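ADP-dependent L-serine kinase SerK (Thermococcus kodakarensis KOD1, PDB 5X0G) uses ADP to phosphorylate free L-serine, giving O-phospho-L-serine and AMP in the first step of cysteine biosynthesis from serine. Local coordinates at residues Y18-L23 / A82-S87; K52-A57 / H71-G76; K27-L32 / M64-D69. The protein carries 1 engineered substitution. One frame throughout, in Å; residues are numbered along the deposited sequence.

Contact 1. Residues Y18-L23 / A82-S87. With 7WF (2-hydroxy-3-[4-(2-hydroxy-3-sulfopropyl)piperazin-1-yl]propane-1-sulfonic acid), chain D.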
loop_
_atom_site.group_PDB
_atom_site.type_symbol
_atom_site.label_atom_id
_atom_site.label_comp_id
_atom_site.label_asym_id
_atom_site.label_seq_id
_atom_site.Cartn_x
_atom_site.Cartn_y
_atom_site.Cartn_z
ATOM N N TYR A 18 14.264 9.974 -16.563
ATOM C CA TYR A 18 13.927 8.574 -16.391
ATOM C C TYR A 18 14.966 7.712 -17.099
ATOM O O TYR A 18 15.686 8.176 -17.972
ATOM C CB TYR A 18 12.524 8.265 -16.947
ATOM C CG TYR A 18 12.404 8.488 -18.440
ATOM C CD1 TYR A 18 12.736 7.486 -19.363
ATOM C CD2 TYR A 18 12.001 9.716 -18.930
ATOM C CE1 TYR A 18 12.629 7.721 -20.731
ATOM C CE2 TYR A 18 11.899 9.964 -20.283
ATOM C CZ TYR A 18 12.217 8.978 -21.174
ATOM O OH TYR A 18 12.106 9.285 -22.506
ATOM N N VAL A 19 15.001 6.449 -16.704
ATOM C CA VAL A 19 15.770 5.409 -17.399
ATOM C C VAL A 19 14.831 4.224 -17.651
ATOM O O VAL A 19 13.985 3.914 -16.809
ATOM C CB VAL A 19 17.008 4.995 -16.572
ATOM C CG1 VAL A 19 16.627 4.542 -15.161
ATOM C CG2 VAL A 19 17.819 3.941 -17.303
ATOM N N PHE A 20 14.951 3.591 -18.818
ATOM C CA PHE A 20 14.157 2.404 -19.106
ATOM C C PHE A 20 14.750 1.223 -18.352
ATOM O O PHE A 20 15.955 0.965 -18.454
ATOM C CB PHE A 20 14.135 2.084 -20.596
ATOM C CG PHE A 20 13.302 3.018 -21.419
ATOM C CD1 PHE A 20 11.924 3.079 -21.252
ATOM C CD2 PHE A 20 13.890 3.820 -22.390
ATOM C CE1 PHE A 20 11.161 3.932 -22.026
ATOM C CE2 PHE A 20 13.128 4.694 -23.159
ATOM C CZ PHE A 20 11.760 4.741 -22.981
ATOM N N ILE A 21 13.903 0.524 -17.607
ATOM C CA ILE A 21 14.276 -0.648 -16.847
ATOM C C ILE A 21 13.353 -1.763 -17.261
ATOM O O ILE A 21 12.154 -1.544 -17.404
ATOM C CB ILE A 21 14.171 -0.408 -15.324
ATOM C CG1 ILE A 21 15.092 0.751 -14.879
ATOM C CG2 ILE A 21 14.471 -1.672 -14.534
ATOM C CD1 ILE A 21 16.552 0.474 -15.011
ATOM N N GLU A 22 13.919 -2.955 -17.481
ATOM C CA GLU A 22 13.103 -4.087 -17.896
ATOM C C GLU A 22 12.182 -4.516 -16.756
ATOM O O GLU A 22 12.588 -4.559 -15.605
ATOM C CB GLU A 22 13.962 -5.257 -18.417
ATOM C CG GLU A 22 14.807 -4.904 -19.639
ATOM C CD GLU A 22 14.014 -4.661 -20.911
ATOM O OE1 GLU A 22 13.307 -5.572 -21.380
ATOM O OE2 GLU A 22 14.099 -3.549 -21.477
ATOM N N LEU A 23 10.933 -4.831 -17.092
ATOM C CA LEU A 23 9.893 -5.141 -16.109
ATOM C C LEU A 23 10.230 -6.377 -15.302
ATOM O O LEU A 23 9.911 -6.463 -14.121
ATOM C CB LEU A 23 8.535 -5.324 -16.810
ATOM C CG LEU A 23 8.007 -4.081 -17.537
ATOM C CD1 LEU A 23 6.886 -4.441 -18.512
ATOM C CD2 LEU A 23 7.565 -3.033 -16.525
ATOM N N ALA A 82 4.262 -5.755 -22.744
ATOM C CA ALA A 82 5.390 -4.829 -22.807
ATOM C C ALA A 82 6.588 -5.404 -22.044
ATOM O O ALA A 82 6.443 -6.347 -21.260
ATOM C CB ALA A 82 4.995 -3.463 -22.246
ATOM N N LYS A 83 7.761 -4.821 -22.280
ATOM C CA LYS A 83 9.017 -5.320 -21.709
ATOM C C LYS A 83 9.741 -4.390 -20.712
ATOM O O LYS A 83 10.468 -4.877 -19.854
ATOM C CB LYS A 83 9.976 -5.679 -22.837
ATOM C CG LYS A 83 9.499 -6.844 -23.719
ATOM C CD LYS A 83 9.507 -8.172 -22.971
ATOM C CE LYS A 83 9.028 -9.327 -23.836
ATOM N NZ LYS A 83 7.684 -9.041 -24.414
ATOM N N ARG A 84 9.541 -3.082 -20.818
ATOM C CA ARG A 84 10.212 -2.133 -19.939
ATOM C C ARG A 84 9.278 -1.012 -19.523
ATOM O O ARG A 84 8.191 -0.854 -20.083
ATOM C CB ARG A 84 11.431 -1.545 -20.648
ATOM C CG ARG A 84 11.125 -0.706 -21.887
ATOM C CD ARG A 84 12.337 -0.572 -22.789
ATOM N NE ARG A 84 12.619 -1.827 -23.472
ATOM C CZ ARG A 84 12.029 -2.244 -24.596
ATOM N NH1 ARG A 84 11.124 -1.500 -25.214
ATOM N NH2 ARG A 84 12.367 -3.415 -25.111
ATOM N N ALA A 85 9.746 -0.223 -18.559
ATOM C CA ALA A 85 9.045 0.992 -18.142
ATOM C C ALA A 85 10.029 2.111 -17.822
ATOM O O ALA A 85 11.118 1.851 -17.271
ATOM C CB ALA A 85 8.161 0.698 -16.949
ATOM N N PRO A 86 9.662 3.374 -18.161
ATOM C CA PRO A 86 10.538 4.464 -17.728
ATOM C C PRO A 86 10.425 4.580 -16.231
ATOM O O PRO A 86 9.306 4.534 -15.674
ATOM C CB PRO A 86 9.992 5.701 -18.442
ATOM C CG PRO A 86 8.677 5.324 -19.011
ATOM C CD PRO A 86 8.498 3.843 -18.919
ATOM N N SER A 87 11.583 4.736 -15.594
ATOM C CA SER A 87 11.698 4.617 -14.160
ATOM C C SER A 87 12.616 5.690 -13.618
ATOM O O SER A 87 13.533 6.132 -14.311
ATOM C CB SER A 87 12.310 3.259 -13.820
ATOM O OG SER A 87 11.517 2.189 -14.310
HETATM O O1 7WF D . 18.524 6.115 -20.406
HETATM S S1 7WF D . 17.411 5.801 -21.258
HETATM O O2 7WF D . 17.887 5.660 -22.603
HETATM O O3 7WF D . 16.723 4.432 -20.711
HETATM C C1 7WF D . 16.248 7.001 -21.223
HETATM C C2 7WF D . 16.858 8.397 -21.285
HETATM O O4 7WF D . 17.278 8.753 -19.967
HETATM C C3 7WF D . 15.826 9.405 -21.792
HETATM N N1 7WF D . 16.226 10.818 -21.607
HETATM C C7 7WF D . 17.328 11.183 -22.522
HETATM C C6 7WF D . 17.746 12.635 -22.293
HETATM N N2 7WF D . 16.612 13.549 -22.506
HETATM C C5 7WF D . 15.435 13.171 -21.697
HETATM C C4 7WF D . 15.070 11.694 -21.886
#
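Val19 and Ser87 exchange two backbone hydrogen bonds, as do Ile21 and Ala85, which zips strand 19-22 antiparallel onto strand 84-89 at the margin of the five-stranded mixed sheet of the ParB-like domain. The close-packed side carries Ile21, Ala85 and Ser87. There Ser87 OG folds back on its own strand and bonds to Ala85 O at 3.0 Å, coming from above the carbonyl plane. Ile21 N reaches Ala85 O at 3.1 Å from the opposite face, so two donors grip it. Just past the strand, Leu23 CD2 rests 3.8 Å from Ala85 CB, and Leu77 of helix 71-80 packs against both residues. On the face of Phe20 and Pro86, Tyr18, just before the strand, brings CD1 to 3.4 Å from Pro86 CB: chi1 63° puts CG between the backbone N and the carbonyl carbon, which swings the ring toward the proline. Phe20 CE1 meets the same proline more loosely at CD, and Val236 touches all three.

The outer side is looser. Strand 19-22 has no further strand of this chain beside it, and a sulfonate-bearing piperazine buffer molecule (7WF) occupies that side. Its C3 lies over one face of the Tyr18 ring, and Phe20 N donates to 7WF O3 at 2.7 Å in an almost straight bond (177°). Near the far end of the pairing, beside the exposed Lys83, lies a salt bridge. Arg84 NH1 bonds to Glu240 O and Phe242 O at the C-terminus, while Arg84 NE gives its hydrogen to the syn lone pair of Glu22 OE2 at 3.0 Å, the carboxylate and guanidinium planes standing 45° apart.

Contact 2. Residues K52-A57 / H71-G76. With ADP (adenosine-5'-diphosphate), chain C; AMP (adenosine monophosphate), chain B.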
loop_
_atom_site.group_PDB
_atom_site.type_symbol
_atom_site.label_atom_id
_atom_site.label_comp_id
_atom_site.label_asym_id
_atom_site.label_seq_id
_atom_site.Cartn_x
_atom_site.Cartn_y
_atom_site.Cartn_z
ATOM N N LYS A 52 4.042 8.846 -16.306
ATOM C CA LYS A 52 4.319 8.826 -14.859
ATOM C C LYS A 52 5.369 7.724 -14.570
ATOM O O LYS A 52 5.022 6.555 -14.463
ATOM C CB LYS A 52 3.009 8.562 -14.073
ATOM C CG LYS A 52 3.092 8.814 -12.558
ATOM C CD LYS A 52 1.824 8.410 -11.803
ATOM C CE LYS A 52 1.065 9.587 -11.192
ATOM N NZ LYS A 52 -0.391 9.337 -10.901
ATOM N N PRO A 53 6.662 8.090 -14.445
ATOM C CA PRO A 53 7.664 7.006 -14.351
ATOM C C PRO A 53 7.507 6.169 -13.079
ATOM O O PRO A 53 7.001 6.688 -12.060
ATOM C CB PRO A 53 8.998 7.772 -14.330
ATOM C CG PRO A 53 8.650 9.096 -13.736
ATOM C CD PRO A 53 7.272 9.424 -14.236
ATOM N N MET A 54 7.926 4.895 -13.148
ATOM C CA MET A 54 8.073 4.018 -11.976
ATOM C C MET A 54 9.001 4.708 -10.973
ATOM O O MET A 54 9.885 5.452 -11.388
ATOM C CB MET A 54 8.755 2.677 -12.339
ATOM C CG MET A 54 8.362 1.967 -13.631
ATOM S SD MET A 54 7.180 0.629 -13.351
ATOM C CE MET A 54 5.964 1.705 -12.647
ATOM N N LEU A 55 8.809 4.456 -9.676
ATOM C CA LEU A 55 9.810 4.798 -8.648
ATOM C C LEU A 55 10.416 3.484 -8.137
ATOM O O LEU A 55 9.698 2.614 -7.623
ATOM C CB LEU A 55 9.202 5.621 -7.512
ATOM C CG LEU A 55 8.582 6.917 -8.034
ATOM C CD1 LEU A 55 7.938 7.719 -6.912
ATOM C CD2 LEU A 55 9.624 7.770 -8.733
ATOM N N LEU A 56 11.726 3.337 -8.339
ATOM C CA LEU A 56 12.449 2.110 -8.006
ATOM C C LEU A 56 13.567 2.351 -7.010
ATOM O O LEU A 56 14.076 3.472 -6.892
ATOM C CB LEU A 56 13.064 1.497 -9.264
ATOM C CG LEU A 56 12.144 1.196 -10.448
ATOM C CD1 LEU A 56 12.976 0.673 -11.621
ATOM C CD2 LEU A 56 11.044 0.210 -10.088
ATOM N N ALA A 57 13.935 1.271 -6.320
ATOM C CA ALA A 57 15.085 1.228 -5.438
ATOM C C ALA A 57 15.906 -0.020 -5.756
ATOM O O ALA A 57 15.356 -1.119 -5.819
ATOM C CB ALA A 57 14.636 1.202 -3.998
ATOM N N HIS A 71 3.184 -0.554 -8.809
ATOM C CA HIS A 71 2.808 -1.971 -8.956
ATOM C C HIS A 71 1.838 -2.231 -10.095
ATOM O O HIS A 71 1.978 -3.228 -10.815
ATOM C CB HIS A 71 2.206 -2.529 -7.677
ATOM C CG HIS A 71 3.162 -2.553 -6.534
ATOM N ND1 HIS A 71 3.105 -1.631 -5.515
ATOM C CD2 HIS A 71 4.201 -3.371 -6.247
ATOM C CE1 HIS A 71 4.070 -1.872 -4.648
ATOM N NE2 HIS A 71 4.747 -2.925 -5.065
ATOM N N HIS A 72 0.852 -1.352 -10.257
ATOM C CA HIS A 72 -0.203 -1.586 -11.259
ATOM C C HIS A 72 0.220 -1.139 -12.660
ATOM O O HIS A 72 -0.149 -1.782 -13.647
ATOM C CB HIS A 72 -1.526 -1.010 -10.778
ATOM C CG HIS A 72 -1.919 -1.542 -9.441
ATOM N ND1 HIS A 72 -1.501 -0.952 -8.275
ATOM C CD2 HIS A 72 -2.574 -2.668 -9.077
ATOM C CE1 HIS A 72 -1.940 -1.642 -7.244
ATOM N NE2 HIS A 72 -2.591 -2.690 -7.702
ATOM N N ARG A 73 1.047 -0.091 -12.746
ATOM C CA ARG A 73 1.792 0.203 -13.990
ATOM C C ARG A 73 2.638 -0.983 -14.434
ATOM O O ARG A 73 2.574 -1.393 -15.593
ATOM C CB ARG A 73 2.701 1.424 -13.834
ATOM C CG ARG A 73 1.992 2.761 -14.014
ATOM C CD ARG A 73 2.824 3.912 -13.471
ATOM N NE ARG A 73 2.731 4.017 -12.019
ATOM C CZ ARG A 73 3.481 4.815 -11.262
ATOM N NH1 ARG A 73 4.410 5.584 -11.801
ATOM N NH2 ARG A 73 3.305 4.829 -9.950
ATOM N N TRP A 74 3.429 -1.513 -13.500
ATOM C CA TRP A 74 4.278 -2.677 -13.765
ATOM C C TRP A 74 3.453 -3.877 -14.218
ATOM O O TRP A 74 3.661 -4.384 -15.310
ATOM C CB TRP A 74 5.113 -3.020 -12.527
ATOM C CG TRP A 74 5.817 -4.346 -12.561
ATOM C CD1 TRP A 74 6.959 -4.654 -13.243
ATOM C CD2 TRP A 74 5.451 -5.518 -11.836
ATOM N NE1 TRP A 74 7.315 -5.970 -13.010
ATOM C CE2 TRP A 74 6.409 -6.519 -12.139
ATOM C CE3 TRP A 74 4.404 -5.830 -10.961
ATOM C CZ2 TRP A 74 6.337 -7.808 -11.603
ATOM C CZ3 TRP A 74 4.340 -7.120 -10.426
ATOM C CH2 TRP A 74 5.295 -8.086 -10.749
ATOM N N ALA A 75 2.491 -4.283 -13.392
ATOM C CA ALA A 75 1.672 -5.456 -13.668
ATOM C C ALA A 75 0.834 -5.284 -14.934
ATOM O O ALA A 75 0.643 -6.241 -15.695
ATOM C CB ALA A 75 0.792 -5.767 -12.475
ATOM N N GLY A 76 0.353 -4.060 -15.164
ATOM C CA GLY A 76 -0.410 -3.723 -16.362
ATOM C C GLY A 76 0.398 -3.775 -17.642
ATOM O O GLY A 76 -0.045 -4.328 -18.638
HETATM P PB ADP C . 0.777 1.515 -6.602
HETATM O O1B ADP C . 0.785 3.022 -6.443
HETATM O O2B ADP C . 2.155 0.900 -6.574
HETATM O O3B ADP C . -0.272 0.818 -5.776
HETATM P PA ADP C . 0.439 2.327 -9.260
HETATM O O1A ADP C . 1.072 1.667 -10.460
HETATM O O2A ADP C . 1.114 3.533 -8.658
HETATM O O3A ADP C . 0.251 1.237 -8.100
HETATM O "O5'" ADP C . -1.088 2.690 -9.633
HETATM C "C5'" ADP C . -1.503 3.045 -10.950
HETATM C "C4'" ADP C . -0.851 4.344 -11.408
HETATM O "O4'" ADP C . -0.842 4.387 -12.835
HETATM C "C3'" ADP C . -1.577 5.616 -10.963
HETATM O "O3'" ADP C . -0.664 6.521 -10.335
HETATM C "C2'" ADP C . -2.086 6.247 -12.237
HETATM O "O2'" ADP C . -2.127 7.680 -12.214
HETATM C "C1'" ADP C . -1.041 5.749 -13.206
HETATM N N9 ADP C . -1.439 5.938 -14.612
HETATM C C8 ADP C . -2.686 6.059 -15.106
HETATM N N7 ADP C . -2.644 6.226 -16.450
HETATM C C5 ADP C . -1.348 6.225 -16.819
HETATM C C6 ADP C . -0.588 6.355 -18.075
HETATM N N6 ADP C . -1.210 6.533 -19.264
HETATM N N1 ADP C . 0.761 6.288 -17.995
HETATM C C2 ADP C . 1.417 6.109 -16.837
HETATM N N3 ADP C . 0.789 5.989 -15.661
HETATM C C4 ADP C . -0.562 6.039 -15.599
HETATM P P AMP B . 0.429 2.256 -9.565
HETATM O O1P AMP B . 1.160 1.900 -10.836
HETATM O O2P AMP B . 0.260 1.143 -8.565
HETATM O O3P AMP B . 0.897 3.573 -8.993
HETATM O "O5'" AMP B . -1.085 2.500 -10.055
HETATM C "C5'" AMP B . -1.349 2.848 -11.406
HETATM C "C4'" AMP B . -1.019 4.317 -11.577
HETATM O "O4'" AMP B . -0.758 4.609 -12.943
HETATM C "C3'" AMP B . -2.160 5.227 -11.143
HETATM O "O3'" AMP B . -1.801 5.921 -9.947
HETATM C "C2'" AMP B . -2.379 6.186 -12.296
HETATM O "O2'" AMP B . -2.430 7.552 -11.874
HETATM C "C1'" AMP B . -1.187 5.940 -13.204
HETATM N N9 AMP B . -1.521 6.090 -14.632
HETATM C C8 AMP B . -2.750 6.199 -15.171
HETATM N N7 AMP B . -2.662 6.319 -16.517
HETATM C C5 AMP B . -1.356 6.292 -16.846
HETATM C C6 AMP B . -0.561 6.372 -18.084
HETATM N N6 AMP B . -1.152 6.515 -19.293
HETATM N N1 AMP B . 0.783 6.296 -17.962
HETATM C C2 AMP B . 1.404 6.152 -16.778
HETATM N N3 AMP B . 0.741 6.078 -15.617
HETATM C C4 AMP B . -0.611 6.142 -15.595
#
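Arg73 NH1 bonds to the backbone carbonyl of Lys52, with 2.9 Å between NH1 and Lys52 O; the donor lies well above the carbonyl plane, although the oxygen sits close to the guanidinium plane. The other edge of the guanidinium faces the nucleotide, modelled as ADP and AMP sharing one site. Arg73 NE and NH2 both point at the alpha-phosphate, NH2 reaching ADP O2A at 2.9 Å, while the backbone N of Arg73 donates to ADP O1A. Lys52 crosses the arginine nearly at a right angle, its CD over one guanidinium face. With CG anti to the backbone N (chi1 -167°), the lysine chain runs out to the ribose, where NZ bonds to ADP O2' at 2.7 Å and to ADP O3' at 2.9 Å.

In one of its two conformers, Met54 CE lies over the opposite guanidinium face, nearest to Arg73 CB at 3.5 Å. Exchanging Arg73 for a leucine would probably leave the alpha-phosphate without its two-pronged side-chain grip and Lys52 O without this donor.

At the beta-phosphate, His71 N and ND1 both donate to ADP O2B, whereas His72 ND1 bonds to the bridging ADP O3A at 2.8 Å. Helix 71-80 thus begins on the diphosphate, and its N-terminal dipole would probably favour the negative charge. Further out, Asp69 OD2 makes a long, weak ion pair with Arg73 NH2, and Phe40 of helix 34-47 packs on the arginine. Strand 54-58, running between strands 84-89 and 65-67, carries Met54 across the start of helix 71-80.

Contact 3. Residues K27-L32 / M64-D69. Engineered in segment 27-32: Ala30 (natural residue Glu). With ADP (adenosine-5'-diphosphate), chain C.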
loop_
_atom_site.group_PDB
_atom_site.type_symbol
_atom_site.label_atom_id
_atom_site.label_comp_id
_atom_site.label_asym_id
_atom_site.label_seq_id
_atom_site.Cartn_x
_atom_site.Cartn_y
_atom_site.Cartn_z
ATOM N N LYS A 27 10.682 -5.949 -8.713
ATOM C CA LYS A 27 10.097 -6.843 -7.741
ATOM C C LYS A 27 8.998 -6.118 -6.980
ATOM O O LYS A 27 9.256 -5.068 -6.382
ATOM C CB LYS A 27 11.171 -7.364 -6.790
ATOM C CG LYS A 27 12.088 -8.402 -7.414
ATOM C CD LYS A 27 13.146 -8.893 -6.430
ATOM C CE LYS A 27 13.143 -10.407 -6.320
ATOM N NZ LYS A 27 14.250 -10.883 -5.447
ATOM N N PRO A 28 7.759 -6.665 -6.997
ATOM C CA PRO A 28 6.687 -6.043 -6.213
ATOM C C PRO A 28 6.851 -6.298 -4.711
ATOM O O PRO A 28 7.431 -7.293 -4.309
ATOM C CB PRO A 28 5.448 -6.773 -6.718
ATOM C CG PRO A 28 5.955 -8.167 -6.957
ATOM C CD PRO A 28 7.339 -7.977 -7.519
ATOM N N HIS A 29 6.346 -5.390 -3.890
ATOM C CA HIS A 29 6.259 -5.598 -2.449
ATOM C C HIS A 29 4.832 -5.640 -1.935
ATOM O O HIS A 29 4.624 -5.805 -0.730
ATOM C CB HIS A 29 7.093 -4.545 -1.701
ATOM C CG HIS A 29 6.494 -3.167 -1.656
ATOM N ND1 HIS A 29 6.895 -2.153 -2.495
ATOM C CD2 HIS A 29 5.570 -2.623 -0.829
ATOM C CE1 HIS A 29 6.237 -1.046 -2.198
ATOM N NE2 HIS A 29 5.422 -1.306 -1.194
ATOM N N ALA A 30 3.857 -5.505 -2.839
ATOM C CA ALA A 30 2.460 -5.553 -2.468
ATOM C C ALA A 30 1.647 -6.414 -3.432
ATOM O O ALA A 30 1.910 -6.447 -4.638
ATOM C CB ALA A 30 1.873 -4.138 -2.403
ATOM N N GLN A 31 0.641 -7.079 -2.877
ATOM C CA GLN A 31 -0.370 -7.770 -3.670
ATOM C C GLN A 31 -1.059 -6.745 -4.571
ATOM O O GLN A 31 -1.233 -5.584 -4.189
ATOM C CB GLN A 31 -1.389 -8.446 -2.765
ATOM C CG GLN A 31 -0.829 -9.596 -1.938
ATOM C CD GLN A 31 -1.866 -10.258 -1.045
ATOM O OE1 GLN A 31 -2.817 -9.624 -0.600
ATOM N NE2 GLN A 31 -1.675 -11.538 -0.770
ATOM N N LEU A 32 -1.416 -7.160 -5.777
ATOM C CA LEU A 32 -2.100 -6.255 -6.709
ATOM C C LEU A 32 -3.589 -6.149 -6.352
ATOM O O LEU A 32 -4.106 -6.948 -5.580
ATOM C CB LEU A 32 -1.904 -6.725 -8.155
ATOM C CG LEU A 32 -0.443 -6.902 -8.576
ATOM C CD1 LEU A 32 -0.299 -7.783 -9.810
ATOM C CD2 LEU A 32 0.219 -5.537 -8.779
ATOM N N MET A 64 18.413 -6.426 -9.442
ATOM C CA MET A 64 16.966 -6.297 -9.382
ATOM C C MET A 64 16.642 -4.967 -8.705
ATOM O O MET A 64 17.506 -4.386 -8.030
ATOM C CB MET A 64 16.359 -7.439 -8.547
ATOM C CG MET A 64 16.618 -8.860 -9.046
ATOM S SD MET A 64 15.711 -9.215 -10.561
ATOM C CE MET A 64 14.053 -9.389 -9.940
ATOM N N TYR A 65 15.397 -4.529 -8.876
ATOM C CA TYR A 65 14.866 -3.298 -8.277
ATOM C C TYR A 65 13.559 -3.551 -7.528
ATOM O O TYR A 65 12.650 -4.257 -8.007
ATOM C CB TYR A 65 14.622 -2.220 -9.330
ATOM C CG TYR A 65 15.871 -1.685 -9.946
ATOM C CD1 TYR A 65 16.435 -2.311 -11.065
ATOM C CD2 TYR A 65 16.525 -0.575 -9.408
ATOM C CE1 TYR A 65 17.620 -1.842 -11.625
ATOM C CE2 TYR A 65 17.700 -0.108 -9.970
ATOM C CZ TYR A 65 18.225 -0.744 -11.087
ATOM O OH TYR A 65 19.387 -0.283 -11.647
ATOM N N LEU A 66 13.486 -2.980 -6.337
ATOM C CA LEU A 66 12.253 -2.871 -5.570
ATOM C C LEU A 66 11.325 -1.854 -6.236
ATOM O O LEU A 66 11.739 -0.724 -6.509
ATOM C CB LEU A 66 12.580 -2.397 -4.145
ATOM C CG LEU A 66 11.427 -1.964 -3.236
ATOM C CD1 LEU A 66 10.580 -3.159 -2.859
ATOM C CD2 LEU A 66 11.995 -1.282 -1.994
ATOM N N ILE A 67 10.071 -2.233 -6.468
ATOM C CA ILE A 67 9.070 -1.255 -6.885
ATOM C C ILE A 67 8.664 -0.515 -5.623
ATOM O O ILE A 67 8.098 -1.117 -4.714
ATOM C CB ILE A 67 7.820 -1.909 -7.527
ATOM C CG1 ILE A 67 8.202 -2.629 -8.835
ATOM C CG2 ILE A 67 6.737 -0.858 -7.769
ATOM C CD1 ILE A 67 7.159 -3.626 -9.306
ATOM N N VAL A 68 8.988 0.773 -5.570
ATOM C CA VAL A 68 8.541 1.665 -4.489
ATOM C C VAL A 68 7.150 2.208 -4.779
ATOM O O VAL A 68 6.276 2.192 -3.911
ATOM C CB VAL A 68 9.543 2.830 -4.288
ATOM C CG1 VAL A 68 9.048 3.810 -3.230
ATOM C CG2 VAL A 68 10.924 2.284 -3.936
ATOM N N ASP A 69 6.969 2.713 -5.993
ATOM C CA ASP A 69 5.677 3.162 -6.472
ATOM C C ASP A 69 5.571 2.716 -7.915
ATOM O O ASP A 69 6.448 3.019 -8.726
ATOM C CB ASP A 69 5.550 4.692 -6.378
ATOM C CG ASP A 69 4.129 5.200 -6.675
ATOM O OD1 ASP A 69 3.167 4.426 -6.586
ATOM O OD2 ASP A 69 3.973 6.364 -7.059
HETATM P PB ADP C . 0.777 1.515 -6.602
HETATM O O1B ADP C . 0.785 3.022 -6.443
HETATM O O2B ADP C . 2.155 0.900 -6.574
HETATM O O3B ADP C . -0.272 0.818 -5.776
HETATM P PA ADP C . 0.439 2.327 -9.260
HETATM O O1A ADP C . 1.072 1.667 -10.460
HETATM O O2A ADP C . 1.114 3.533 -8.658
HETATM O O3A ADP C . 0.251 1.237 -8.100
HETATM O "O5'" ADP C . -1.088 2.690 -9.633
HETATM C "C5'" ADP C . -1.503 3.045 -10.950
HETATM C "C4'" ADP C . -0.851 4.344 -11.408
HETATM O "O4'" ADP C . -0.842 4.387 -12.835
HETATM C "C3'" ADP C . -1.577 5.616 -10.963
HETATM O "O3'" ADP C . -0.664 6.521 -10.335
HETATM C "C2'" ADP C . -2.086 6.247 -12.237
HETATM O "O2'" ADP C . -2.127 7.680 -12.214
HETATM C "C1'" ADP C . -1.041 5.749 -13.206
HETATM N N9 ADP C . -1.439 5.938 -14.612
HETATM C C8 ADP C . -2.686 6.059 -15.106
HETATM N N7 ADP C . -2.644 6.226 -16.450
HETATM C C5 ADP C . -1.348 6.225 -16.819
HETATM C C6 ADP C . -0.588 6.355 -18.075
HETATM N N6 ADP C . -1.210 6.533 -19.264
HETATM N N1 ADP C . 0.761 6.288 -17.995
HETATM C C2 ADP C . 1.417 6.109 -16.837
HETATM N N3 ADP C . 0.789 5.989 -15.661
HETATM C C4 ADP C . -0.562 6.039 -15.599
#
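Lys27 lays its aliphatic chain across the end of Met64 at about a right angle, CG coming to 3.3 Å from Met64 CE, tighter than ordinary van der Waals contact. Here short strand 26-27 pairs in parallel with strand 65-67 at an outer edge of the mixed sheet of the ParB-like domain. Lys27 N donates to Tyr65 O at 2.7 Å, and Ile67 N answers to Lys27 O at 3.0 Å. The lysine ammonium goes on to a salt bridge with Glu62. Ile67 CD1 lies 4.4 Å from Pro28 CB, and Trp74 of helix 71-80 touches both residues.

Beyond the strand, His29 takes over. With CG between the backbone N and the carbonyl carbon (chi1 74°), the ring turns back to strand 65-67, and ND1 donates to Ile67 O at 2.7 Å. The oxygen lies in the ring plane and the nitrogen almost in line with the carbonyl bond, yet the angle at the hydrogen is a bent 133°. NE2 bonds to Thr223 OG1, and the backbone N of His29 to His71 NE2, so the histidine is tied to two residues that bind O-phospho-L-serine. The next residue, Ala30, is an engineered replacement for the glutamate inferred to be catalytic.

On the other segment, Val68 and Asp69 form a classic beta bulge opposite Leu55. The chain turns its corner there and delivers Asp69, which binds magnesium in this enzyme, to the nucleotide, OD1 standing 2.8 Å from ADP O1B. At the ring edge of His29, CE1 lies 3.7 Å from Val68 O.

How the contacts relate
All three contacts draw on one mixed sheet, but at different depths. Contacts 1 and 3 hold its two outer strands, 19-22 antiparallel and 26-27 parallel, and each is only partly buried; contact 2 is the buried one, setting the central strand 54-58 against helix 71-80. Direct bonds join them: Pro86 O to Met54 N, Leu23 O to Trp74 NE1, and Leu55 O to Val68 N. The chemistry follows position. Contact 1 is mostly backbone pairing with a peripheral salt bridge, contact 2 gathers basic side chains and helix-start backbone N-H groups round the nucleotide, and contact 3 passes from strand pairing to active-site loop. Contacts 2 and 3 both touch ADP.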